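Local atomic coordinates of fimbria adhesin protein (PDB entry 3U4K), a protein that probably serves as the fimbrial adhesin through which Klebsiella pneumoniae attaches to human collagen V, here as its receptor-binding domain. Residues Pro101-Arg106 against Ile140-Thr146. Residues are numbered along the deposited sequence; the frame is centred on the assembly and turned at random.
Sequences PGIGLR and IKTSTTT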
loop_
_atom_site.group_PDB
_atom_site.type_symbol
_atom_site.label_atom_id
_atom_site.label_comp_id
_atom_site.label_asym_id
_atom_site.label_seq_id
_atom_site.Cartn_x
_atom_site.Cartn_y
_atom_site.Cartn_z
ATOM N N PRO A 101 -11.733 1.748 -14.749
ATOM C CA PRO A 101 -12.044 0.415 -15.280
ATOM C C PRO A 101 -10.795 -0.384 -15.640
ATOM O O PRO A 101 -9.900 0.129 -16.316
ATOM C CB PRO A 101 -12.856 0.717 -16.545
ATOM C CG PRO A 101 -13.416 2.080 -16.326
ATOM C CD PRO A 101 -12.371 2.816 -15.543
ATOM N N GLY A 102 -10.744 -1.626 -15.168
ATOM C CA GLY A 102 -9.648 -2.538 -15.479
ATOM C C GLY A 102 -8.306 -2.171 -14.871
ATOM O O GLY A 102 -7.262 -2.593 -15.369
ATOM N N ILE A 103 -8.331 -1.391 -13.794
ATOM C CA ILE A 103 -7.103 -0.971 -13.116
ATOM C C ILE A 103 -7.053 -1.505 -11.685
ATOM O O ILE A 103 -7.916 -1.189 -10.863
ATOM C CB ILE A 103 -6.922 0.567 -13.157
ATOM C CG1 ILE A 103 -6.705 1.051 -14.601
ATOM C CG2 ILE A 103 -5.777 1.019 -12.260
ATOM C CD1 ILE A 103 -5.529 0.431 -15.335
ATOM N N GLY A 104 -6.036 -2.317 -11.408
ATOM C CA GLY A 104 -5.851 -2.931 -10.093
ATOM C C GLY A 104 -4.661 -2.402 -9.311
ATOM O O GLY A 104 -3.733 -1.822 -9.879
ATOM N N LEU A 105 -4.695 -2.605 -7.997
ATOM C CA LEU A 105 -3.615 -2.174 -7.112
ATOM C C LEU A 105 -3.242 -3.264 -6.112
ATOM O O LEU A 105 -4.113 -3.860 -5.475
ATOM C CB LEU A 105 -3.992 -0.886 -6.374
ATOM C CG LEU A 105 -4.079 0.423 -7.168
ATOM C CD1 LEU A 105 -4.466 1.568 -6.249
ATOM C CD2 LEU A 105 -2.777 0.753 -7.882
ATOM N N ARG A 106 -1.941 -3.524 -5.992
ATOM C CA ARG A 106 -1.424 -4.463 -5.004
ATOM C C ARG A 106 -0.294 -3.821 -4.196
ATOM O O ARG A 106 0.686 -3.323 -4.756
ATOM C CB ARG A 106 -0.962 -5.758 -5.674
ATOM C CG ARG A 106 -0.755 -6.929 -4.718
ATOM C CD ARG A 106 -0.313 -8.184 -5.455
ATOM N NE ARG A 106 0.831 -7.913 -6.327
ATOM C CZ ARG A 106 1.207 -8.674 -7.352
ATOM N NH1 ARG A 106 0.537 -9.781 -7.657
ATOM N NH2 ARG A 106 2.261 -8.324 -8.078
ATOM N N ILE A 140 -1.882 -3.174 -11.774
ATOM C CA ILE A 140 -2.227 -4.395 -12.499
ATOM C C ILE A 140 -3.336 -4.129 -13.513
ATOM O O ILE A 140 -4.259 -3.351 -13.242
ATOM C CB ILE A 140 -2.706 -5.502 -11.521
ATOM C CG1 ILE A 140 -1.744 -5.658 -10.327
ATOM C CG2 ILE A 140 -2.952 -6.827 -12.243
ATOM C CD1 ILE A 140 -0.338 -6.106 -10.674
ATOM N N LYS A 141 -3.237 -4.777 -14.675
ATOM C CA LYS A 141 -4.302 -4.760 -15.674
ATOM C C LYS A 141 -5.388 -5.783 -15.313
ATOM O O LYS A 141 -5.177 -6.994 -15.435
ATOM C CB LYS A 141 -3.728 -5.026 -17.069
ATOM C CG LYS A 141 -4.689 -4.741 -18.214
ATOM C CD LYS A 141 -3.962 -4.665 -19.546
ATOM C CE LYS A 141 -4.916 -4.358 -20.692
ATOM N NZ LYS A 141 -4.188 -4.066 -21.959
ATOM N N THR A 142 -6.537 -5.274 -14.862
ATOM C CA THR A 142 -7.655 -6.091 -14.366
ATOM C C THR A 142 -8.509 -6.665 -15.499
ATOM O O THR A 142 -8.938 -7.817 -15.436
ATOM C CB THR A 142 -8.564 -5.272 -13.416
ATOM O OG1 THR A 142 -7.784 -4.731 -12.344
ATOM C CG2 THR A 142 -9.699 -6.124 -12.842
ATOM N N SER A 143 -8.760 -5.849 -16.520
ATOM C CA SER A 143 -9.575 -6.246 -17.664
ATOM C C SER A 143 -8.828 -6.015 -18.979
ATOM O O SER A 143 -7.844 -5.272 -19.020
ATOM C CB SER A 143 -10.898 -5.472 -17.660
ATOM O OG SER A 143 -11.713 -5.833 -18.763
ATOM N N THR A 144 -9.304 -6.656 -20.048
ATOM C CA THR A 144 -8.743 -6.480 -21.391
ATOM C C THR A 144 -9.003 -5.068 -21.922
ATOM O O THR A 144 -8.273 -4.573 -22.786
ATOM C CB THR A 144 -9.309 -7.514 -22.384
ATOM O OG1 THR A 144 -10.739 -7.425 -22.401
ATOM C CG2 THR A 144 -8.889 -8.936 -21.994
ATOM N N THR A 145 -10.047 -4.433 -21.397
ATOM C CA THR A 145 -10.347 -3.034 -21.688
ATOM C C THR A 145 -10.074 -2.146 -20.464
ATOM O O THR A 145 -10.678 -2.325 -19.399
ATOM C CB THR A 145 -11.794 -2.850 -22.211
ATOM O OG1 THR A 145 -12.114 -1.454 -22.261
ATOM C CG2 THR A 145 -12.820 -3.581 -21.327
ATOM N N THR A 146 -9.159 -1.193 -20.627
ATOM C CA THR A 146 -8.751 -0.306 -19.534
ATOM C C THR A 146 -9.166 1.144 -19.768
ATOM O O THR A 146 -9.038 1.660 -20.879
ATOM C CB THR A 146 -7.226 -0.350 -19.296
ATOM O OG1 THR A 146 -6.535 -0.067 -20.519
ATOM C CG2 THR A 146 -6.800 -1.714 -18.780
#
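Pro-101 meets Thr-146 through main-chain atoms: Pro-101 O receives a CA-H...O contact from Thr-146 CA at 3.4 Å, while its backbone also bonds to Gly-147. With phi 68° and psi 23°, Gly-102 lies in the left-handed region, the turn that leads into the strand at Ile-103, and Gly-102 CA lies 3.6 Å from Ser-143 N. Gly-102 O accepts the amide of Thr-142 (Thr-142 N to Gly-102 O 2.8 Å); this bond carries the pairing one residue beyond the regular strands. Thr-146 CG2 also comes to 3.6 Å from Gly-102 O. Ile-103 faces Lys-141 as an antiparallel non-hydrogen-bonded pair, both side chains on one face of the sheet, and the end of the isoleucine, CD1, comes within 4.3 Å of Thr-146 CG2.

Gly-104 and Ile-140 form the hydrogen-bonded pair, joined by two reciprocal bonds: Gly-104 N to Ile-140 O (2.8 Å) and Ile-140 N to Gly-104 O (3.0 Å). Thr-142 places OG1 beside its own backbone N (chi1 -56°), turned to the strand, where it lies 3.1 Å from Gly-104 N, but the poor angle argues against a second bond to that amide. At Arg-106, Ile-140 CD1 sits over one face of the guanidinium, offset toward its rim, while NH2 makes a salt bridge with Asp-138.

The segments thus mark where two neighbouring antiparallel strands of this jelly-roll domain, 103-111 and 133-141, begin and end. Strand 53-61 flanks 133-141 on its other side, with Ile-54 touching Ile-103 and Lys-141, and strand 96-97 pairs with 103-111 through Tyr-96 and Leu-105.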